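Local coordinates for protein TRAP-type transporter, periplasmic component (Cupriavidus necator, PDB 4P8B) that binds (2S)-2-acetolactate and probably delivers it, as a periplasmic solute-binding component, to a TRAP-type transporter, at residues G150-R155 against E215-V220; R155-S160 against M173-V178; R165-L170 against D310-A315; N188-N193 against K314-V319. All coordinates share one frame; numbering follows the deposited sequence. Where two conformers were deposited one is given.

Interaction 1 (G150-R155 against E215-V220); sequences GENGFR and ENPQSV. With X2X ((2S)-2-hydroxy-2-methyl-3-oxobutanoic acid), chain D.
Arg155 and Glu215 meet side-on, and their pairing illustrates how a ligand-binding arginine is fixed by a second-shell carboxylate. NE donates to Glu215 OE1 at 2.8 Å, while NH2 of the same arginine reaches Glu215 OE2 at 3.0 Å. Both oxygens lie close to the guanidinium plane, yet the carboxylate is turned 43° against it. Glu215 folds back to make this grip: its CG sits between the backbone N and carbonyl carbon (chi1 44°). Tyr239 also bonds OE1, and Asp242 takes NH1 of Arg155. The guanidinium gives NH1 to the acetolactate hydroxyl OAF and NH2 to the carboxylate oxygen OAE, two atoms that Asn216 also grips. Pro217, at the N-cap of helix 218-223, crosses Asn152 at about a right angle, CG 3.6 Å from Asn152 CG. Its CB rests 3.3 Å from Asn152 O, and Pro217 CA makes a CA-H...O contact with Phe154 O at 3.2 Å. Asn152 ND2, bonded to Asp242, adds only a weak bond to OAF. Two carboxylates around Arg155 would offset its positive charge and hold its planar donors ready for the ligand's hydroxyl and carboxylate.

Interaction 2 (R155-S160 against M173-V178); sequences REVSNS and MKLRVV. With X2X ((2S)-2-hydroxy-2-methyl-3-oxobutanoic acid), chain D.
Arg155 and Arg176 both donate to one carboxylate, whose negative charge probably makes their closeness tolerable. Arg176 meets acetolactate end-on with two almost straight bonds: NH1 to OAE at 2.8 Å, with an N-H...O angle of 176°, and NH2 to OAD, also at 2.8 Å. OAE is already held by Arg155, whose NH2 lies 4.4 Å from Arg176 NH1. The Arg176 chain starts anti to the backbone N (chi1 177°) and bends at chi2, bringing its tip to the ligand, while Met197 O takes a further bond from NH2.

One apolar side-chain pair crosses the contact, Val157 CG2 with Leu175 CD1 at 4.2 Å.

Other methyl groups make van der Waals contacts with oxygens. Val178 CG2 lies 3.6 Å from OAD of the ligand, and Leu175 CD2 approaches the carbonyl O of Ser158. At the far end selenomethionine Met173 crosses Asn159 at about a right angle, its CE 3.3 Å from Asn159 OD1, an oxygen that accepts from Lys161 N.

No hydrogen bond joins the two segments, whose strands belong to different sheets. The paired arginines form part of the acetolactate pocket, and the grip of Arg176 is consistent with the conserved carboxylate-binding arginine of TRAP solute-binding proteins.

Interaction 3 (R165-L170 against D310-A315); sequences RKPEDL and DAFRKA
Pro167 lies flat over one face of the Phe312 ring, its CD 4.0 Å from the ring centroid and only 12° off the normal, a CH-pi contact. Leu170 comes to the same ring at its edge, in plane, with CD1 3.7 Å from CE1. The far end of the ring comes close to the backbone: CZ is 3.4 Å from Lys166 C, and CE2 lies near the carbonyl O of Arg165. Phe312 CG stands anti to the carbonyl carbon (chi1 -82°), a rotation that sends the ring from its helix toward 165-170. Trp237 adds an edge-to-face partner. Beside the ring, Pro167 CG also touches Ala315 CB at 4.0 Å, one turn farther along the helix.

The turn that presents Pro167 is held from within by Asp169. Its OD2 takes the backbone N of Arg165 at 2.8 Å through the anti lone pair and that of Lys166 from above the carboxylate plane, while OD1 pairs with Lys166 NZ. Nearby, Arg165 forms a salt bridge with Glu308 of the same helix as Phe312.

A proline-led 3-10 turn thus docks on an aromatic of helix 306-315, joining the loop between strands 156-159 and 174-177 to the C-terminal helices of the solute-binding fold.

Interaction 4 (N188-N193 against K314-V319); sequences NALGAN and KATAKV
Ala315 O and Ala189 O share one water, which donates to Ala315 O at 2.8 Å and to Ala189 O at 3.1 Å; no direct hydrogen bond crosses between the segments. Each carbonyl belongs to a chain leaving a helix, an instructive example of helix ends meeting. Helix 181-189 closes in a Schellman motif, with Gly191 at positive phi (83°) as the first residue beyond helical angles, its N bonded to Asn188 O. On the other side, Thr316 is the junction between helices 306-315 and 317-327: it both leaves the first and stands at the N-cap of the second, although its side chain makes no capping bond there. Its OG1 instead turns back to Phe312 O and Arg313 O. With OG1 in that place (chi1 55°), the methyl CG2 is anti to the carbonyl carbon and faces Leu190.

The rest of the joint is apolar. Leu190 rests CD2 against both Ala315 CB, at 4.0 Å, and Thr316 CG2, its side chain crossing that of Thr316 obliquely. Pro167 and Trp237 also touch this leucine. Ala189 brings its CB near Ala315 O and, at 4.0 Å, to Val319 CG2, the valine branch anti to its own carbonyl carbon. At the junction of the two C-terminal helices, Leu190 CD2 meets Thr316 CG2 at 3.9 Å.

How the interactions relate
The four contacts run from the ligand site out to the C-terminal helices. Interactions 1 and 2 share Arg155 and both touch acetolactate; strands 213-216 and 156-159 are neighbours in one sheet. Interaction 2 begins at Arg155, the last residue of the first segment of interaction 1, and closes before its second segment. The segments of interactions 3 and 4 alternate along the chain with those of interaction 1, and both end within 310-319, on helix 306-315. Their centres, 8 Å apart, each lie about 21 Å from that of interaction 1. Strand 174-177 borders the segments that meet helix 306-315: Leu175 packs on Leu170, and Met173 O, just before the strand, probably bonds Asn193 N.

Interaction 1 (G150-R155 against E215-V220)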
loop_
_atom_site.group_PDB
_atom_site.type_symbol
_atom_site.label_atom_id
_atom_site.label_comp_id
_atom_site.label_asym_id
_atom_site.label_seq_id
_atom_site.Cartn_x
_atom_site.Cartn_y
_atom_site.Cartn_z
ATOM N N GLY A 150 6.119 6.844 1.436
ATOM C CA GLY A 150 6.722 5.870 0.535
ATOM C C GLY A 150 5.658 5.343 -0.401
ATOM O O GLY A 150 4.619 5.959 -0.615
ATOM N N GLU A 151 5.919 4.166 -0.953
ATOM C CA GLU A 151 5.021 3.574 -1.944
ATOM C C GLU A 151 5.066 2.064 -1.961
ATOM O O GLU A 151 6.131 1.458 -1.946
ATOM C CB GLU A 151 5.393 4.092 -3.326
ATOM C CG GLU A 151 4.439 3.656 -4.447
ATOM C CD GLU A 151 4.493 4.619 -5.593
ATOM O OE1 GLU A 151 4.314 5.813 -5.319
ATOM O OE2 GLU A 151 4.778 4.210 -6.738
ATOM N N ASN A 152 3.887 1.446 -2.003
ATOM C CA ASN A 152 3.778 0.033 -2.369
ATOM C C ASN A 152 3.567 0.015 -3.883
ATOM O O ASN A 152 4.455 -0.424 -4.613
ATOM C CB ASN A 152 2.660 -0.627 -1.575
ATOM C CG ASN A 152 2.920 -2.111 -1.293
ATOM O OD1 ASN A 152 4.032 -2.623 -1.469
ATOM N ND2 ASN A 152 1.895 -2.784 -0.830
ATOM N N GLY A 153 2.445 0.543 -4.353
ATOM C CA GLY A 153 2.265 0.827 -5.759
ATOM C C GLY A 153 0.905 0.494 -6.280
ATOM O O GLY A 153 -0.010 0.182 -5.546
ATOM N N PHE A 154 0.763 0.602 -7.594
ATOM C CA PHE A 154 -0.488 0.247 -8.278
ATOM C C PHE A 154 -0.735 -1.245 -8.183
ATOM O O PHE A 154 0.158 -2.066 -8.501
ATOM C CB PHE A 154 -0.492 0.722 -9.739
ATOM C CG PHE A 154 -0.818 2.178 -9.871
ATOM C CD1 PHE A 154 -2.125 2.601 -9.820
ATOM C CD2 PHE A 154 0.183 3.112 -10.003
ATOM C CE1 PHE A 154 -2.441 3.961 -9.913
ATOM C CE2 PHE A 154 -0.121 4.464 -10.086
ATOM C CZ PHE A 154 -1.435 4.879 -10.044
ATOM N N ARG A 155 -1.924 -1.608 -7.732
ATOM C CA ARG A 155 -2.210 -2.983 -7.343
ATOM C C ARG A 155 -2.881 -3.723 -8.500
ATOM O O ARG A 155 -4.041 -3.501 -8.804
ATOM C CB ARG A 155 -3.063 -3.005 -6.071
ATOM C CG ARG A 155 -2.389 -2.297 -4.903
ATOM C CD ARG A 155 -3.219 -2.301 -3.634
ATOM N NE ARG A 155 -3.368 -3.630 -3.028
ATOM C CZ ARG A 155 -2.525 -4.194 -2.181
ATOM N NH1 ARG A 155 -1.401 -3.591 -1.857
ATOM N NH2 ARG A 155 -2.789 -5.386 -1.678
ATOM N N GLU A 215 -4.250 -9.233 -5.560
ATOM C CA GLU A 215 -3.967 -7.964 -6.195
ATOM C C GLU A 215 -2.879 -7.262 -5.407
ATOM O O GLU A 215 -2.927 -7.221 -4.180
ATOM C CB GLU A 215 -5.255 -7.109 -6.287
ATOM C CG GLU A 215 -6.128 -7.080 -5.025
ATOM C CD GLU A 215 -5.633 -6.110 -3.956
ATOM O OE1 GLU A 215 -5.510 -4.904 -4.259
ATOM O OE2 GLU A 215 -5.372 -6.547 -2.800
ATOM N N ASN A 216 -1.858 -6.774 -6.084
ATOM C CA ASN A 216 -0.693 -6.212 -5.374
ATOM C C ASN A 216 0.217 -5.502 -6.361
ATOM O O ASN A 216 0.121 -5.716 -7.584
ATOM C CB ASN A 216 0.120 -7.319 -4.674
ATOM C CG ASN A 216 -0.032 -7.318 -3.161
ATOM O OD1 ASN A 216 0.267 -6.330 -2.507
ATOM N ND2 ASN A 216 -0.461 -8.435 -2.597
ATOM N N PRO A 217 1.098 -4.626 -5.868
ATOM C CA PRO A 217 2.031 -3.975 -6.780
ATOM C C PRO A 217 2.970 -4.958 -7.464
ATOM O O PRO A 217 3.267 -6.055 -6.949
ATOM C CB PRO A 217 2.787 -2.998 -5.856
ATOM C CG PRO A 217 1.902 -2.826 -4.694
ATOM C CD PRO A 217 1.277 -4.168 -4.484
ATOM N N GLN A 218 3.507 -4.548 -8.607
ATOM C CA GLN A 218 4.425 -5.384 -9.334
ATOM C C GLN A 218 5.616 -5.798 -8.488
ATOM O O GLN A 218 6.066 -6.923 -8.562
ATOM C CB GLN A 218 4.911 -4.679 -10.600
ATOM C CG GLN A 218 5.729 -5.573 -11.531
ATOM C CD GLN A 218 7.176 -5.668 -11.147
ATOM O OE1 GLN A 218 7.690 -4.830 -10.412
ATOM N NE2 GLN A 218 7.859 -6.716 -11.625
ATOM N N SER A 219 6.128 -4.898 -7.666
ATOM C CA SER A 219 7.331 -5.234 -6.924
ATOM C C SER A 219 7.089 -6.320 -5.872
ATOM O O SER A 219 8.006 -7.059 -5.531
ATOM C CB SER A 219 7.938 -3.991 -6.284
ATOM O OG SER A 219 7.052 -3.425 -5.341
ATOM N N VAL A 220 5.866 -6.401 -5.375
ATOM C CA VAL A 220 5.436 -7.414 -4.427
ATOM C C VAL A 220 5.210 -8.727 -5.170
ATOM O O VAL A 220 5.721 -9.765 -4.749
ATOM C CB VAL A 220 4.187 -6.950 -3.682
ATOM C CG1 VAL A 220 3.645 -8.040 -2.792
ATOM C CG2 VAL A 220 4.497 -5.684 -2.869
HETATM O OAD X2X D . -1.281 -7.536 2.261
HETATM C CAH X2X D . -0.854 -7.029 1.174
HETATM O OAE X2X D . -1.327 -7.379 0.053
HETATM C CAI X2X D . 0.216 -5.988 1.200
HETATM C CAB X2X D . 1.506 -6.645 1.641
HETATM O OAF X2X D . 0.286 -5.303 -0.018
HETATM C CAG X2X D . -0.238 -4.986 2.212
HETATM O OAC X2X D . 0.211 -5.014 3.358
HETATM C CAA X2X D . -1.264 -3.969 1.845
HETATM O O HOH W 1 5.783 -1.573 -6.888
HETATM O O HOH W 2 7.000 -1.483 -3.652
HETATM O O HOH W 3 2.578 -2.005 -9.655
#

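Interaction 2 (R155-S160 against M173-V178)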
loop_
_atom_site.group_PDB
_atom_site.type_symbol
_atom_site.label_atom_id
_atom_site.label_comp_id
_atom_site.label_asym_id
_atom_site.label_seq_id
_atom_site.Cartn_x
_atom_site.Cartn_y
_atom_site.Cartn_z
ATOM N N ARG A 155 -1.924 -1.608 -7.732
ATOM C CA ARG A 155 -2.210 -2.983 -7.343
ATOM C C ARG A 155 -2.881 -3.723 -8.500
ATOM O O ARG A 155 -4.041 -3.501 -8.804
ATOM C CB ARG A 155 -3.063 -3.005 -6.071
ATOM C CG ARG A 155 -2.389 -2.297 -4.903
ATOM C CD ARG A 155 -3.219 -2.301 -3.634
ATOM N NE ARG A 155 -3.368 -3.630 -3.028
ATOM C CZ ARG A 155 -2.525 -4.194 -2.181
ATOM N NH1 ARG A 155 -1.401 -3.591 -1.857
ATOM N NH2 ARG A 155 -2.789 -5.386 -1.678
ATOM N N GLU A 156 -2.105 -4.580 -9.164
ATOM C CA GLU A 156 -2.544 -5.275 -10.370
ATOM C C GLU A 156 -3.147 -6.624 -9.990
ATOM O O GLU A 156 -2.612 -7.326 -9.120
ATOM C CB GLU A 156 -1.376 -5.419 -11.349
ATOM C CG GLU A 156 -0.540 -4.145 -11.547
ATOM C CD GLU A 156 -1.323 -2.940 -12.038
ATOM O OE1 GLU A 156 -2.548 -3.003 -12.208
ATOM O OE2 GLU A 156 -0.673 -1.880 -12.243
ATOM N N VAL A 157 -4.252 -6.979 -10.613
ATOM C CA VAL A 157 -4.967 -8.214 -10.293
ATOM C C VAL A 157 -4.388 -9.425 -11.025
ATOM O O VAL A 157 -4.128 -9.376 -12.233
ATOM C CB VAL A 157 -6.497 -8.043 -10.540
ATOM C CG1 VAL A 157 -6.821 -7.736 -12.023
ATOM C CG2 VAL A 157 -7.270 -9.266 -10.082
ATOM N N SER A 158 -4.136 -10.490 -10.276
ATOM C CA SER A 158 -3.639 -11.734 -10.836
ATOM C C SER A 158 -4.566 -12.865 -10.468
ATOM O O SER A 158 -5.309 -12.800 -9.499
ATOM C CB SER A 158 -2.234 -12.056 -10.342
ATOM O OG SER A 158 -2.212 -12.422 -8.959
ATOM N N ASN A 159 -4.495 -13.934 -11.247
ATOM C CA ASN A 159 -5.210 -15.156 -10.920
ATOM C C ASN A 159 -4.633 -16.345 -11.683
ATOM O O ASN A 159 -3.756 -16.157 -12.540
ATOM C CB ASN A 159 -6.716 -15.008 -11.184
ATOM C CG ASN A 159 -7.085 -15.128 -12.642
ATOM O OD1 ASN A 159 -7.601 -16.157 -13.075
ATOM N ND2 ASN A 159 -6.870 -14.060 -13.404
ATOM N N SER A 160 -5.098 -17.541 -11.340
ATOM C CA SER A 160 -4.577 -18.766 -11.938
ATOM C C SER A 160 -5.443 -19.318 -13.080
ATOM O O SER A 160 -5.042 -20.285 -13.748
ATOM C CB SER A 160 -4.460 -19.853 -10.887
ATOM O OG SER A 160 -5.753 -20.256 -10.482
HETATM N N MSE A 173 -14.902 -15.402 -9.270
HETATM C CA MSE A 173 -13.498 -15.607 -8.941
HETATM C C MSE A 173 -13.233 -15.367 -7.457
HETATM O O MSE A 173 -13.678 -14.362 -6.892
HETATM C CB MSE A 173 -12.646 -14.683 -9.799
HETATM C CG MSE A 173 -11.183 -14.978 -9.865
HETATM SE SE MSE A 173 -10.384 -13.961 -11.320
HETATM C CE MSE A 173 -10.755 -15.109 -12.811
ATOM N N LYS A 174 -12.494 -16.283 -6.833
ATOM C CA LYS A 174 -12.170 -16.191 -5.417
ATOM C C LYS A 174 -10.879 -15.412 -5.270
ATOM O O LYS A 174 -9.785 -15.935 -5.424
ATOM C CB LYS A 174 -12.019 -17.583 -4.812
ATOM C CG LYS A 174 -13.278 -18.415 -4.878
ATOM C CD LYS A 174 -13.047 -19.802 -4.249
ATOM C CE LYS A 174 -14.277 -20.690 -4.345
ATOM N NZ LYS A 174 -14.671 -20.982 -5.750
ATOM N N LEU A 175 -11.006 -14.126 -5.019
ATOM C CA LEU A 175 -9.846 -13.255 -4.986
ATOM C C LEU A 175 -9.552 -12.844 -3.559
ATOM O O LEU A 175 -10.435 -12.407 -2.841
ATOM C CB LEU A 175 -10.079 -12.022 -5.851
ATOM C CG LEU A 175 -10.166 -12.365 -7.343
ATOM C CD1 LEU A 175 -10.546 -11.117 -8.129
ATOM C CD2 LEU A 175 -8.854 -12.962 -7.848
ATOM N N ARG A 176 -8.316 -13.037 -3.130
ATOM C CA ARG A 176 -7.917 -12.519 -1.833
ATOM C C ARG A 176 -7.772 -11.010 -1.879
ATOM O O ARG A 176 -7.180 -10.468 -2.806
ATOM C CB ARG A 176 -6.604 -13.165 -1.391
ATOM C CG ARG A 176 -6.051 -12.650 -0.060
ATOM C CD ARG A 176 -5.125 -11.485 -0.310
ATOM N NE ARG A 176 -4.604 -10.934 0.935
ATOM C CZ ARG A 176 -3.685 -9.978 0.982
ATOM N NH1 ARG A 176 -3.174 -9.467 -0.121
ATOM N NH2 ARG A 176 -3.266 -9.543 2.168
ATOM N N VAL A 177 -8.269 -10.362 -0.819
ATOM C CA VAL A 177 -8.054 -8.945 -0.565
ATOM C C VAL A 177 -7.613 -8.790 0.893
ATOM O O VAL A 177 -7.719 -9.728 1.692
ATOM C CB VAL A 177 -9.324 -8.103 -0.875
ATOM C CG1 VAL A 177 -9.681 -8.188 -2.373
ATOM C CG2 VAL A 177 -10.487 -8.510 -0.007
ATOM N N VAL A 178 -7.140 -7.605 1.254
ATOM C CA VAL A 178 -6.853 -7.293 2.643
ATOM C C VAL A 178 -8.182 -7.058 3.327
ATOM O O VAL A 178 -9.150 -6.649 2.669
ATOM C CB VAL A 178 -5.988 -6.023 2.735
ATOM C CG1 VAL A 178 -5.750 -5.639 4.180
ATOM C CG2 VAL A 178 -4.673 -6.228 2.008
HETATM O OAD X2X D . -1.281 -7.536 2.261
HETATM C CAH X2X D . -0.854 -7.029 1.174
HETATM O OAE X2X D . -1.327 -7.379 0.053
HETATM C CAI X2X D . 0.216 -5.988 1.200
HETATM C CAB X2X D . 1.506 -6.645 1.641
HETATM O OAF X2X D . 0.286 -5.303 -0.018
HETATM C CAG X2X D . -0.238 -4.986 2.212
HETATM O OAC X2X D . 0.211 -5.014 3.358
HETATM C CAA X2X D . -1.264 -3.969 1.845
#

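Interaction 3 (R165-L170 against D310-A315)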
loop_
_atom_site.group_PDB
_atom_site.type_symbol
_atom_site.label_atom_id
_atom_site.label_comp_id
_atom_site.label_asym_id
_atom_site.label_seq_id
_atom_site.Cartn_x
_atom_site.Cartn_y
_atom_site.Cartn_z
ATOM N N ARG A 165 -10.121 -9.117 -18.850
ATOM C CA ARG A 165 -10.189 -7.934 -19.698
ATOM C C ARG A 165 -11.408 -7.068 -19.405
ATOM O O ARG A 165 -11.462 -5.925 -19.840
ATOM C CB ARG A 165 -10.231 -8.341 -21.173
ATOM C CG ARG A 165 -9.025 -9.130 -21.690
ATOM C CD ARG A 165 -8.931 -9.072 -23.241
ATOM N NE ARG A 165 -8.511 -7.724 -23.627
ATOM C CZ ARG A 165 -7.241 -7.347 -23.794
ATOM N NH1 ARG A 165 -6.251 -8.231 -23.707
ATOM N NH2 ARG A 165 -6.952 -6.079 -24.071
ATOM N N LYS A 166 -12.407 -7.611 -18.718
ATOM C CA LYS A 166 -13.666 -6.898 -18.512
ATOM C C LYS A 166 -14.310 -7.424 -17.240
ATOM O O LYS A 166 -13.962 -8.512 -16.763
ATOM C CB LYS A 166 -14.607 -7.098 -19.715
ATOM C CG LYS A 166 -14.965 -8.562 -19.986
ATOM C CD LYS A 166 -15.796 -8.706 -21.255
ATOM C CE LYS A 166 -16.154 -10.148 -21.541
ATOM N NZ LYS A 166 -14.972 -10.983 -21.840
ATOM N N PRO A 167 -15.244 -6.654 -16.661
ATOM C CA PRO A 167 -15.768 -7.049 -15.352
ATOM C C PRO A 167 -16.349 -8.451 -15.344
ATOM O O PRO A 167 -16.212 -9.188 -14.367
ATOM C CB PRO A 167 -16.846 -6.002 -15.090
ATOM C CG PRO A 167 -16.321 -4.790 -15.752
ATOM C CD PRO A 167 -15.662 -5.289 -17.022
ATOM N N GLU A 168 -16.965 -8.843 -16.441
ATOM C CA GLU A 168 -17.617 -10.131 -16.500
ATOM C C GLU A 168 -16.625 -11.284 -16.267
ATOM O O GLU A 168 -16.989 -12.335 -15.735
ATOM C CB GLU A 168 -18.308 -10.265 -17.859
ATOM C CG GLU A 168 -19.569 -9.396 -18.020
ATOM C CD GLU A 168 -19.329 -7.898 -18.308
ATOM O OE1 GLU A 168 -18.211 -7.468 -18.681
ATOM O OE2 GLU A 168 -20.309 -7.132 -18.175
ATOM N N ASP A 169 -15.368 -11.081 -16.641
ATOM C CA ASP A 169 -14.356 -12.127 -16.493
ATOM C C ASP A 169 -14.064 -12.471 -15.035
ATOM O O ASP A 169 -13.523 -13.540 -14.742
ATOM C CB ASP A 169 -13.048 -11.693 -17.156
ATOM C CG ASP A 169 -13.179 -11.487 -18.647
ATOM O OD1 ASP A 169 -14.139 -12.013 -19.267
ATOM O OD2 ASP A 169 -12.325 -10.778 -19.216
ATOM N N LEU A 170 -14.392 -11.566 -14.116
ATOM C CA LEU A 170 -14.180 -11.834 -12.702
ATOM C C LEU A 170 -15.309 -12.603 -12.032
ATOM O O LEU A 170 -15.207 -12.905 -10.836
ATOM C CB LEU A 170 -13.999 -10.522 -11.951
ATOM C CG LEU A 170 -12.706 -9.772 -12.207
ATOM C CD1 LEU A 170 -12.891 -8.666 -13.216
ATOM C CD2 LEU A 170 -12.186 -9.192 -10.880
ATOM N N ASP A 310 -12.357 2.076 -19.076
ATOM C CA ASP A 310 -13.527 2.860 -18.714
ATOM C C ASP A 310 -14.696 1.982 -18.263
ATOM O O ASP A 310 -15.500 2.401 -17.430
ATOM C CB ASP A 310 -13.959 3.769 -19.857
ATOM C CG ASP A 310 -14.908 4.844 -19.397
ATOM O OD1 ASP A 310 -14.447 5.769 -18.696
ATOM O OD2 ASP A 310 -16.110 4.751 -19.715
ATOM N N ALA A 311 -14.802 0.772 -18.804
ATOM C CA ALA A 311 -15.844 -0.138 -18.358
ATOM C C ALA A 311 -15.626 -0.553 -16.884
ATOM O O ALA A 311 -16.584 -0.689 -16.117
ATOM C CB ALA A 311 -15.897 -1.350 -19.251
ATOM N N PHE A 312 -14.376 -0.779 -16.473
ATOM C CA PHE A 312 -14.111 -1.083 -15.068
ATOM C C PHE A 312 -14.434 0.094 -14.162
ATOM O O PHE A 312 -14.977 -0.094 -13.076
ATOM C CB PHE A 312 -12.655 -1.520 -14.859
ATOM C CG PHE A 312 -12.403 -2.968 -15.169
ATOM C CD1 PHE A 312 -12.804 -3.955 -14.296
ATOM C CD2 PHE A 312 -11.729 -3.328 -16.311
ATOM C CE1 PHE A 312 -12.560 -5.284 -14.565
ATOM C CE2 PHE A 312 -11.477 -4.654 -16.597
ATOM C CZ PHE A 312 -11.889 -5.646 -15.725
ATOM N N ARG A 313 -14.112 1.306 -14.608
ATOM C CA ARG A 313 -14.414 2.501 -13.824
ATOM C C ARG A 313 -15.915 2.650 -13.665
ATOM O O ARG A 313 -16.411 2.918 -12.571
ATOM C CB ARG A 313 -13.806 3.733 -14.482
ATOM C CG ARG A 313 -14.113 5.040 -13.735
ATOM C CD ARG A 313 -13.766 6.239 -14.561
ATOM N NE ARG A 313 -12.330 6.354 -14.793
ATOM C CZ ARG A 313 -11.772 6.667 -15.960
ATOM N NH1 ARG A 313 -12.516 6.887 -17.043
ATOM N NH2 ARG A 313 -10.451 6.758 -16.048
ATOM N N LYS A 314 -16.655 2.466 -14.751
ATOM C CA LYS A 314 -18.095 2.613 -14.673
ATOM C C LYS A 314 -18.714 1.533 -13.785
ATOM O O LYS A 314 -19.620 1.820 -13.000
ATOM C CB LYS A 314 -18.693 2.671 -16.084
ATOM C CG LYS A 314 -18.372 4.028 -16.752
ATOM C CD LYS A 314 -19.000 4.255 -18.126
ATOM C CE LYS A 314 -19.437 5.718 -18.277
ATOM N NZ LYS A 314 -18.994 6.370 -19.550
ATOM N N ALA A 315 -18.174 0.320 -13.827
ATOM C CA ALA A 315 -18.727 -0.771 -13.034
ATOM C C ALA A 315 -18.504 -0.546 -11.541
ATOM O O ALA A 315 -19.247 -1.064 -10.715
ATOM C CB ALA A 315 -18.128 -2.100 -13.457
#

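Interaction 4 (N188-N193 against K314-V319)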
loop_
_atom_site.group_PDB
_atom_site.type_symbol
_atom_site.label_atom_id
_atom_site.label_comp_id
_atom_site.label_asym_id
_atom_site.label_seq_id
_atom_site.Cartn_x
_atom_site.Cartn_y
_atom_site.Cartn_z
ATOM N N ASN A 188 -17.100 -7.207 -5.093
ATOM C CA ASN A 188 -18.505 -7.613 -5.224
ATOM C C ASN A 188 -19.158 -6.932 -6.433
ATOM O O ASN A 188 -19.936 -7.553 -7.147
ATOM C CB ASN A 188 -19.332 -7.269 -3.976
ATOM C CG ASN A 188 -19.021 -8.143 -2.788
ATOM O OD1 ASN A 188 -18.370 -9.169 -2.901
ATOM N ND2 ASN A 188 -19.518 -7.742 -1.628
ATOM N N ALA A 189 -18.861 -5.654 -6.646
ATOM C CA ALA A 189 -19.440 -4.916 -7.775
ATOM C C ALA A 189 -18.989 -5.490 -9.105
ATOM O O ALA A 189 -19.667 -5.320 -10.114
ATOM C CB ALA A 189 -19.055 -3.447 -7.691
ATOM N N LEU A 190 -17.832 -6.140 -9.109
ATOM C CA LEU A 190 -17.270 -6.762 -10.304
ATOM C C LEU A 190 -17.697 -8.226 -10.446
ATOM O O LEU A 190 -17.232 -8.920 -11.348
ATOM C CB LEU A 190 -15.743 -6.647 -10.295
ATOM C CG LEU A 190 -15.238 -5.207 -10.331
ATOM C CD1 LEU A 190 -13.748 -5.113 -10.072
ATOM C CD2 LEU A 190 -15.591 -4.597 -11.661
ATOM N N GLY A 191 -18.572 -8.697 -9.556
ATOM C CA GLY A 191 -19.098 -10.051 -9.646
ATOM C C GLY A 191 -18.215 -11.139 -9.064
ATOM O O GLY A 191 -18.522 -12.331 -9.192
ATOM N N ALA A 192 -17.126 -10.737 -8.417
ATOM C CA ALA A 192 -16.208 -11.688 -7.819
ATOM C C ALA A 192 -16.653 -12.125 -6.426
ATOM O O ALA A 192 -17.638 -11.623 -5.878
ATOM C CB ALA A 192 -14.800 -11.103 -7.799
ATOM N N ASN A 193 -15.926 -13.098 -5.883
ATOM C CA ASN A 193 -16.127 -13.599 -4.528
ATOM C C ASN A 193 -14.877 -13.322 -3.707
ATOM O O ASN A 193 -14.029 -14.196 -3.516
ATOM C CB ASN A 193 -16.419 -15.100 -4.547
ATOM C CG ASN A 193 -17.781 -15.419 -5.117
ATOM O OD1 ASN A 193 -18.787 -14.828 -4.724
ATOM N ND2 ASN A 193 -17.822 -16.351 -6.059
ATOM N N LYS A 314 -16.655 2.466 -14.751
ATOM C CA LYS A 314 -18.095 2.613 -14.673
ATOM C C LYS A 314 -18.714 1.533 -13.785
ATOM O O LYS A 314 -19.620 1.820 -13.000
ATOM C CB LYS A 314 -18.693 2.671 -16.084
ATOM C CG LYS A 314 -18.372 4.028 -16.752
ATOM C CD LYS A 314 -19.000 4.255 -18.126
ATOM C CE LYS A 314 -19.437 5.718 -18.277
ATOM N NZ LYS A 314 -18.994 6.370 -19.550
ATOM N N ALA A 315 -18.174 0.320 -13.827
ATOM C CA ALA A 315 -18.727 -0.771 -13.034
ATOM C C ALA A 315 -18.504 -0.546 -11.541
ATOM O O ALA A 315 -19.247 -1.064 -10.715
ATOM C CB ALA A 315 -18.128 -2.100 -13.457
ATOM N N THR A 316 -17.486 0.233 -11.195
ATOM C CA THR A 316 -17.160 0.462 -9.782
ATOM C C THR A 316 -17.569 1.858 -9.296
ATOM O O THR A 316 -17.280 2.219 -8.156
ATOM C CB THR A 316 -15.649 0.252 -9.511
ATOM O OG1 THR A 316 -14.875 1.078 -10.380
ATOM C CG2 THR A 316 -15.266 -1.214 -9.719
ATOM N N ALA A 317 -18.268 2.623 -10.131
ATOM C CA ALA A 317 -18.581 4.012 -9.805
ATOM C C ALA A 317 -19.520 4.182 -8.603
ATOM O O ALA A 317 -19.401 5.159 -7.867
ATOM C CB ALA A 317 -19.169 4.704 -11.022
ATOM N N LYS A 318 -20.443 3.247 -8.397
ATOM C CA LYS A 318 -21.373 3.359 -7.279
ATOM C C LYS A 318 -20.624 3.131 -5.966
ATOM O O LYS A 318 -20.879 3.790 -4.961
ATOM C CB LYS A 318 -22.542 2.375 -7.432
ATOM N N VAL A 319 -19.664 2.212 -5.972
ATOM C CA VAL A 319 -18.812 2.003 -4.803
ATOM C C VAL A 319 -17.999 3.270 -4.541
ATOM O O VAL A 319 -17.884 3.742 -3.407
ATOM C CB VAL A 319 -17.862 0.792 -5.006
ATOM C CG1 VAL A 319 -16.815 0.722 -3.933
ATOM C CG2 VAL A 319 -18.658 -0.516 -5.040
HETATM O O HOH W 4 -21.307 -2.929 -11.128
#